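Local atomic coordinates of halohydrin epoxidase A (Corynebacterium sp., PDB entry 4Z9F), a protein that probably converts vicinal halohydrins into epoxides with release of hydrogen halide, using a Rossmann-like fold related to that of the short-chain dehydrogenases. Residues C[7-12]-C[42-47]; C[20-25]-C[49-54]; C[64-67]-C[72-75]. The protein carries 1 engineered substitution. All blocks are in the same frame, centred on the assembly; numbering follows the deposited sequence.

Contact 1: C[7-12]-C[42-47]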
loop_
_atom_site.group_PDB
_atom_site.type_symbol
_atom_site.label_atom_id
_atom_site.label_comp_id
_atom_site.label_asym_id
_atom_site.label_seq_id
_atom_site.Cartn_x
_atom_site.Cartn_y
_atom_site.Cartn_z
ATOM N N THR C 7 27.436 -4.538 -5.341
ATOM C CA THR C 7 27.369 -5.442 -6.472
ATOM C C THR C 7 27.095 -4.652 -7.754
ATOM O O THR C 7 26.669 -3.493 -7.719
ATOM C CB THR C 7 26.295 -6.501 -6.255
ATOM O OG1 THR C 7 25.029 -5.855 -6.087
ATOM C CG2 THR C 7 26.609 -7.314 -5.011
ATOM N N HIS C 8 27.370 -5.296 -8.886
ATOM C CA HIS C 8 27.166 -4.713 -10.221
ATOM C C HIS C 8 27.614 -3.255 -10.266
ATOM O O HIS C 8 26.874 -2.353 -10.668
ATOM C CB HIS C 8 25.708 -4.866 -10.645
ATOM C CG HIS C 8 25.261 -6.289 -10.752
ATOM N ND1 HIS C 8 25.631 -7.109 -11.798
ATOM C CD2 HIS C 8 24.465 -7.037 -9.951
ATOM C CE1 HIS C 8 25.082 -8.299 -11.636
ATOM N NE2 HIS C 8 24.367 -8.282 -10.525
ATOM N N ALA C 9 28.870 -3.032 -9.847
ATOM C CA ALA C 9 29.347 -1.693 -9.519
ATOM C C ALA C 9 29.362 -0.742 -10.708
ATOM O O ALA C 9 29.429 0.477 -10.507
ATOM C CB ALA C 9 30.752 -1.770 -8.913
ATOM N N ARG C 10 29.310 -1.246 -11.934
ATOM C CA ARG C 10 29.371 -0.375 -13.101
ATOM C C ARG C 10 27.995 -0.039 -13.660
ATOM O O ARG C 10 27.903 0.636 -14.693
ATOM C CB ARG C 10 30.243 -1.020 -14.177
ATOM C CG ARG C 10 31.657 -1.283 -13.670
ATOM C CD ARG C 10 32.477 -2.060 -14.660
ATOM N NE ARG C 10 32.936 -1.225 -15.759
ATOM C CZ ARG C 10 33.819 -1.623 -16.668
ATOM N NH1 ARG C 10 34.333 -2.845 -16.594
ATOM N NH2 ARG C 10 34.188 -0.802 -17.643
ATOM N N HIS C 11 26.926 -0.466 -12.992
ATOM C CA HIS C 11 25.592 -0.405 -13.561
ATOM C C HIS C 11 24.612 0.174 -12.550
ATOM O O HIS C 11 24.900 0.248 -11.351
ATOM C CB HIS C 11 25.136 -1.795 -14.004
ATOM C CG HIS C 11 26.043 -2.422 -15.014
ATOM N ND1 HIS C 11 25.933 -2.176 -16.364
ATOM C CD2 HIS C 11 27.092 -3.266 -14.869
ATOM C CE1 HIS C 11 26.871 -2.846 -17.011
ATOM N NE2 HIS C 11 27.585 -3.519 -16.127
ATOM N N PHE C 12 23.452 0.606 -13.065
ATOM C CA PHE C 12 22.335 1.043 -12.226
ATOM C C PHE C 12 22.794 2.054 -11.169
ATOM O O PHE C 12 23.342 3.112 -11.499
ATOM C CB PHE C 12 21.686 -0.194 -11.590
ATOM C CG PHE C 12 20.232 -0.023 -11.211
ATOM C CD1 PHE C 12 19.492 1.067 -11.650
ATOM C CD2 PHE C 12 19.610 -0.963 -10.405
ATOM C CE1 PHE C 12 18.157 1.204 -11.294
ATOM C CE2 PHE C 12 18.280 -0.831 -10.048
ATOM C CZ PHE C 12 17.549 0.259 -10.491
ATOM N N GLN C 42 41.919 -4.218 -12.822
ATOM C CA GLN C 42 42.997 -3.242 -12.645
ATOM C C GLN C 42 42.555 -1.848 -13.064
ATOM O O GLN C 42 42.761 -0.869 -12.335
ATOM C CB GLN C 42 44.231 -3.681 -13.442
ATOM C CG GLN C 42 45.162 -2.572 -13.976
ATOM C CD GLN C 42 45.617 -1.506 -12.958
ATOM O OE1 GLN C 42 45.454 -1.659 -11.740
ATOM N NE2 GLN C 42 46.195 -0.411 -13.471
ATOM N N ARG C 43 41.952 -1.738 -14.247
ATOM C CA ARG C 43 41.544 -0.427 -14.736
ATOM C C ARG C 43 40.530 0.219 -13.799
ATOM O O ARG C 43 40.619 1.418 -13.509
ATOM C CB ARG C 43 40.986 -0.557 -16.151
ATOM C CG ARG C 43 40.405 0.722 -16.700
ATOM C CD ARG C 43 39.509 0.429 -17.884
ATOM N NE ARG C 43 38.528 1.489 -18.077
ATOM C CZ ARG C 43 37.404 1.589 -17.374
ATOM N NH1 ARG C 43 37.127 0.695 -16.427
ATOM N NH2 ARG C 43 36.555 2.583 -17.609
ATOM N N PHE C 44 39.573 -0.569 -13.291
ATOM C CA PHE C 44 38.578 -0.031 -12.365
ATOM C C PHE C 44 39.236 0.493 -11.095
ATOM O O PHE C 44 38.966 1.621 -10.663
ATOM C CB PHE C 44 37.534 -1.100 -12.031
ATOM C CG PHE C 44 36.417 -0.603 -11.150
ATOM C CD1 PHE C 44 36.514 -0.682 -9.768
ATOM C CD2 PHE C 44 35.272 -0.051 -11.706
ATOM C CE1 PHE C 44 35.497 -0.223 -8.958
ATOM C CE2 PHE C 44 34.249 0.411 -10.896
ATOM C CZ PHE C 44 34.364 0.322 -9.521
ATOM N N GLU C 45 40.100 -0.320 -10.473
ATOM C CA GLU C 45 40.789 0.132 -9.269
ATOM C C GLU C 45 41.654 1.348 -9.554
ATOM O O GLU C 45 41.874 2.175 -8.663
ATOM C CB GLU C 45 41.641 -0.998 -8.687
ATOM C CG GLU C 45 40.872 -2.263 -8.313
ATOM C CD GLU C 45 41.695 -3.190 -7.439
ATOM O OE1 GLU C 45 41.125 -4.141 -6.854
ATOM O OE2 GLU C 45 42.922 -2.960 -7.328
ATOM N N SER C 46 42.137 1.474 -10.794
ATOM C CA SER C 46 42.916 2.638 -11.208
ATOM C C SER C 46 42.049 3.890 -11.313
ATOM O O SER C 46 42.405 4.953 -10.789
ATOM C CB SER C 46 43.601 2.336 -12.544
ATOM O OG SER C 46 44.122 3.508 -13.136
ATOM N N GLU C 47 40.902 3.787 -11.989
ATOM C CA GLU C 47 40.034 4.949 -12.156
ATOM C C GLU C 47 39.291 5.329 -10.881
ATOM O O GLU C 47 38.873 6.485 -10.748
ATOM C CB GLU C 47 39.027 4.697 -13.274
ATOM C CG GLU C 47 39.634 4.727 -14.660
ATOM C CD GLU C 47 38.584 4.602 -15.737
ATOM O OE1 GLU C 47 37.506 4.046 -15.438
ATOM O OE2 GLU C 47 38.830 5.057 -16.876
#
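Ala9 and Arg10 meet Phe44 and Arg43 in two layers, one apolar and one charged. In the apolar layer the Phe44 ring, carried with CG anti to the backbone N (chi1 -176°), reaches from its helix toward the loop. Its CZ lies 4.2 Å from Ala9 CB, and its CE2 is equally close, at 4.2 Å, to Arg10 CG. Both contacts come in obliquely to the ring.

The charged layer pairs two arginines. Arg43 NH1 sits over one face of the Arg10 guanidinium, 3.5 Å from Arg10 NH2, and the two planes are only 21° apart. Each cation has its own carboxylate: Arg10 NH1 forms a salt bridge with Glu40 and also bonds Ser34 OG, while Arg43 NH2 lies 2.8 Å from Glu47 OE1. That last bridge is purely electrostatic, since the oxygen lies well out of the guanidinium plane. Such pairing would offset the like charges.

A type I turn, His8 to His11, shapes the loop between strand 3-6 and helix 14-23, which in cofactor-binding relatives carries the glycine-rich nucleotide motif. Here it abuts helix 38-47, with Cys30 of strand 27-30 touching both Ala9 and Phe44.

Contact 2: C[20-25]-C[49-54]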
loop_
_atom_site.group_PDB
_atom_site.type_symbol
_atom_site.label_atom_id
_atom_site.label_comp_id
_atom_site.label_asym_id
_atom_site.label_seq_id
_atom_site.Cartn_x
_atom_site.Cartn_y
_atom_site.Cartn_z
ATOM N N ALA C 20 29.757 7.736 -3.560
ATOM C CA ALA C 20 29.331 8.370 -2.317
ATOM C C ALA C 20 29.990 7.725 -1.102
ATOM O O ALA C 20 30.427 8.423 -0.183
ATOM C CB ALA C 20 27.814 8.308 -2.186
ATOM N N LEU C 21 30.057 6.398 -1.079
ATOM C CA LEU C 21 30.659 5.708 0.057
ATOM C C LEU C 21 32.158 5.978 0.134
ATOM O O LEU C 21 32.704 6.139 1.231
ATOM C CB LEU C 21 30.370 4.212 -0.043
ATOM C CG LEU C 21 28.877 3.866 0.089
ATOM C CD1 LEU C 21 28.587 2.474 -0.439
ATOM C CD2 LEU C 21 28.495 3.987 1.545
ATOM N N THR C 22 32.835 6.041 -1.020
ATOM C CA THR C 22 34.265 6.346 -1.024
ATOM C C THR C 22 34.524 7.739 -0.454
ATOM O O THR C 22 35.399 7.924 0.399
ATOM C CB THR C 22 34.838 6.227 -2.446
ATOM O OG1 THR C 22 34.838 4.857 -2.868
ATOM C CG2 THR C 22 36.262 6.755 -2.491
ATOM N N ARG C 23 33.749 8.735 -0.899
ATOM C CA ARG C 23 33.891 10.080 -0.365
ATOM C C ARG C 23 33.482 10.153 1.101
ATOM O O ARG C 23 33.938 11.050 1.818
ATOM C CB ARG C 23 33.083 11.069 -1.221
ATOM C CG ARG C 23 32.709 12.378 -0.560
ATOM C CD ARG C 23 32.351 13.456 -1.585
ATOM N NE ARG C 23 31.089 13.155 -2.265
ATOM C CZ ARG C 23 29.890 13.581 -1.868
ATOM N NH1 ARG C 23 29.772 14.334 -0.777
ATOM N NH2 ARG C 23 28.798 13.244 -2.563
ATOM N N ASP C 24 32.668 9.215 1.572
ATOM C CA ASP C 24 32.246 9.191 2.963
ATOM C C ASP C 24 33.226 8.443 3.859
ATOM O O ASP C 24 32.957 8.287 5.056
ATOM C CB ASP C 24 30.849 8.562 3.069
ATOM C CG ASP C 24 30.170 8.853 4.398
ATOM O OD1 ASP C 24 29.379 7.998 4.856
ATOM O OD2 ASP C 24 30.419 9.936 4.980
ATOM N N GLY C 25 34.341 7.965 3.312
ATOM C CA GLY C 25 35.378 7.348 4.109
ATOM C C GLY C 25 35.455 5.841 4.062
ATOM O O GLY C 25 36.271 5.263 4.789
ATOM N N PRO C 49 40.154 5.333 -7.161
ATOM C CA PRO C 49 41.112 5.124 -6.071
ATOM C C PRO C 49 40.395 4.811 -4.769
ATOM O O PRO C 49 39.422 5.471 -4.401
ATOM C CB PRO C 49 41.865 6.462 -5.999
ATOM C CG PRO C 49 40.931 7.459 -6.619
ATOM C CD PRO C 49 40.222 6.702 -7.704
ATOM N N GLY C 50 40.886 3.783 -4.075
ATOM C CA GLY C 50 40.314 3.318 -2.835
ATOM C C GLY C 50 39.586 1.993 -2.959
ATOM O O GLY C 50 39.586 1.208 -2.004
ATOM N N THR C 51 38.991 1.722 -4.115
ATOM C CA THR C 51 38.144 0.548 -4.255
ATOM C C THR C 51 38.970 -0.719 -4.464
ATOM O O THR C 51 40.149 -0.683 -4.828
ATOM C CB THR C 51 37.175 0.708 -5.426
ATOM O OG1 THR C 51 37.906 0.637 -6.658
ATOM C CG2 THR C 51 36.424 2.048 -5.341
ATOM N N VAL C 52 38.320 -1.852 -4.220
ATOM C CA VAL C 52 38.850 -3.174 -4.515
ATOM C C VAL C 52 37.886 -3.846 -5.482
ATOM O O VAL C 52 36.670 -3.845 -5.251
ATOM C CB VAL C 52 39.015 -4.016 -3.236
ATOM C CG1 VAL C 52 39.250 -5.480 -3.582
ATOM C CG2 VAL C 52 40.134 -3.470 -2.369
ATOM N N ALA C 53 38.419 -4.398 -6.568
ATOM C CA ALA C 53 37.622 -5.126 -7.546
ATOM C C ALA C 53 37.737 -6.618 -7.271
ATOM O O ALA C 53 38.825 -7.191 -7.387
ATOM C CB ALA C 53 38.072 -4.810 -8.974
ATOM N N LEU C 54 36.615 -7.240 -6.910
ATOM C CA LEU C 54 36.566 -8.674 -6.667
ATOM C C LEU C 54 36.524 -9.449 -7.971
ATOM O O LEU C 54 35.894 -9.023 -8.942
ATOM C CB LEU C 54 35.326 -9.047 -5.856
ATOM C CG LEU C 54 35.187 -8.491 -4.456
ATOM C CD1 LEU C 54 33.856 -8.954 -3.867
ATOM C CD2 LEU C 54 36.368 -8.954 -3.609
#
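Thr22 OG1, hydrogen-bonded to Val18 O one turn back in its own helix, is also the atom that meets Thr51, whose CG2 methyl approaches it at 4.1 Å. The two threonine side chains cross at about a right angle, a methyl against a hydroxyl oxygen. The second branch of Thr22 makes the other touch: with OG1 beside the backbone N (chi1 -69°), CG2 falls anti to that N and lies 3.9 Å from Pro49 O. One short side chain therefore spans two points of the opposing loop, its oxygen facing Thr51 and its methyl facing the carbonyl of Pro49.

Across from it, Thr51 (chi1 71°) sets OG1 between the backbone N and the carbonyl carbon, where it bonds Asn48 O, and brings CG2 to Thr22. Gly50, with a phi of 108°, takes the chain round between Pro49 and Thr51, and its CA comes within 7.0 Å of the Thr22 CA.

Helix 14-23 stops just beyond the contact in a Schellman motif. Gly25 takes a positive phi, and Gly25 N bonds Thr22 O at 3.1 Å. Thr22 also touches Val28, and Thr51 touches Phe44, placing the contact where two successive beta-alpha-beta units of the Rossmann fold come together beside the outermost strand, 52-53.

Each hydroxyl has its hydrogen bond within its own part of the chain, and the link from helix to loop is van der Waals contact. With 81 Å² buried in all, this is a light, partly exposed touch, made by methyl groups against oxygens and not by polar bonds.

Contact 3: C[64-67]-C[72-75]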
loop_
_atom_site.group_PDB
_atom_site.type_symbol
_atom_site.label_atom_id
_atom_site.label_comp_id
_atom_site.label_asym_id
_atom_site.label_seq_id
_atom_site.Cartn_x
_atom_site.Cartn_y
_atom_site.Cartn_z
ATOM N N ASP C 64 32.480 -13.608 1.656
ATOM C CA ASP C 64 33.777 -14.132 2.089
ATOM C C ASP C 64 34.916 -13.461 1.326
ATOM O O ASP C 64 35.944 -13.107 1.916
ATOM C CB ASP C 64 33.821 -15.652 1.913
ATOM C CG ASP C 64 33.064 -16.401 3.011
ATOM O OD1 ASP C 64 32.878 -15.849 4.117
ATOM O OD2 ASP C 64 32.657 -17.561 2.763
ATOM N N ALA C 65 34.736 -13.239 0.021
ATOM C CA ALA C 65 35.751 -12.527 -0.754
ATOM C C ALA C 65 35.948 -11.105 -0.245
ATOM O O ALA C 65 37.084 -10.621 -0.155
ATOM C CB ALA C 65 35.376 -12.513 -2.234
ATOM N N THR C 66 34.854 -10.412 0.083
ATOM C CA THR C 66 34.978 -9.084 0.674
ATOM C C THR C 66 35.764 -9.140 1.976
ATOM O O THR C 66 36.558 -8.238 2.273
ATOM C CB THR C 66 33.595 -8.479 0.923
ATOM O OG1 THR C 66 32.847 -8.502 -0.298
ATOM C CG2 THR C 66 33.721 -7.045 1.413
ATOM N N LEU C 67 35.555 -10.196 2.765
ATOM C CA LEU C 67 36.180 -10.280 4.080
ATOM C C LEU C 67 37.670 -10.578 3.994
ATOM O O LEU C 67 38.368 -10.455 5.009
ATOM C CB LEU C 67 35.469 -11.334 4.940
ATOM C CG LEU C 67 34.446 -10.884 6.002
ATOM C CD1 LEU C 67 34.400 -9.375 6.223
ATOM C CD2 LEU C 67 33.068 -11.421 5.692
ATOM N N ALA C 72 35.302 -6.534 9.052
ATOM C CA ALA C 72 33.845 -6.592 9.105
ATOM C C ALA C 72 33.256 -5.741 7.992
ATOM O O ALA C 72 33.814 -4.698 7.635
ATOM C CB ALA C 72 33.311 -6.111 10.462
ATOM N N ILE C 73 32.124 -6.190 7.454
ATOM C CA ILE C 73 31.376 -5.432 6.452
ATOM C C ILE C 73 30.380 -4.533 7.179
ATOM O O ILE C 73 29.547 -5.019 7.953
ATOM C CB ILE C 73 30.652 -6.368 5.471
ATOM C CG1 ILE C 73 31.650 -7.244 4.721
ATOM C CG2 ILE C 73 29.828 -5.564 4.444
ATOM C CD1 ILE C 73 30.978 -8.328 3.908
ATOM N N ASP C 74 30.457 -3.225 6.923
ATOM C CA ASP C 74 29.535 -2.262 7.513
ATOM C C ASP C 74 28.251 -2.125 6.698
ATOM O O ASP C 74 27.164 -2.004 7.274
ATOM C CB ASP C 74 30.224 -0.893 7.644
ATOM C CG ASP C 74 29.265 0.231 8.054
ATOM O OD1 ASP C 74 29.228 0.582 9.262
ATOM O OD2 ASP C 74 28.571 0.797 7.166
ATOM N N THR C 75 28.364 -2.139 5.370
ATOM C CA THR C 75 27.230 -1.923 4.479
ATOM C C THR C 75 27.360 -2.795 3.241
ATOM O O THR C 75 28.449 -2.918 2.663
ATOM C CB THR C 75 27.129 -0.446 4.064
ATOM O OG1 THR C 75 26.919 0.364 5.228
ATOM C CG2 THR C 75 25.989 -0.237 3.067
#
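Ile73 reaches Thr66 through an extended chain: CG1 stands anti to its carbonyl carbon (chi1 -61°), and chi2 of 171° carries CD1 straight onward to the helix. Thr66 answers with its methyl, CG2, which lies 3.9 Å from both Ile73 CG1 and Ile73 CD1. The two side chains cross at about a right angle, and Thr66 OG1 bonds Leu62 O within the helix.

Leu67 closes in from the next position. Its CD1 comes to 3.8 Å from Ile73 CG1 and to 4.0 Å from Ala72 CA, so one methyl touches two successive residues, while CD2 is 4.1 Å from Ile73 CD1.

Asp74, next along the strand, belongs to a polar cluster: Thr75 OG1 donates to Asp74 OD2 at 2.6 Å, Tyr26 bonds the same oxygen, and Arg226 forms a salt bridge with OD1. Thr66 meanwhile touches Ile3 and Leu5 of the adjoining strand 3-6.

The contact thus joins a helix to the strand that follows it, the second half of the beta-alpha-beta crossover from strand 52-53 to strand 73-79 in the Rossmann-type sheet. It seats helix 62-67 by hydrocarbon packing, its 157 Å² of buried surface gathered round Ile73, and the polar bonds of Thr66 and Asp74 do not run between helix and strand.

Overall arrangement
From the N terminus, strand 3-6 leads into the loop 7-12, which contact 1 joins to helix 38-47 across a span of helix 14-23 and strand 27-30. Contact 2 starts inside that span, on helix 14-23, and ends beyond it at 49-54, so the two loops cross. They also touch: Glu45 OE1 meets Ala53 N at 2.7 Å, a probable hydrogen bond. Contact 3 follows in series, closing the short connection from helix 62-67 to strand 73-79. Leu54 links it to contact 2, packing on Ala65 and Thr66. Contacts 1 and 3 stay about 8 Å apart at their nearest atoms, yet together the three tie the helices and loops that connect the first four strands, ordered 3-2-1-4.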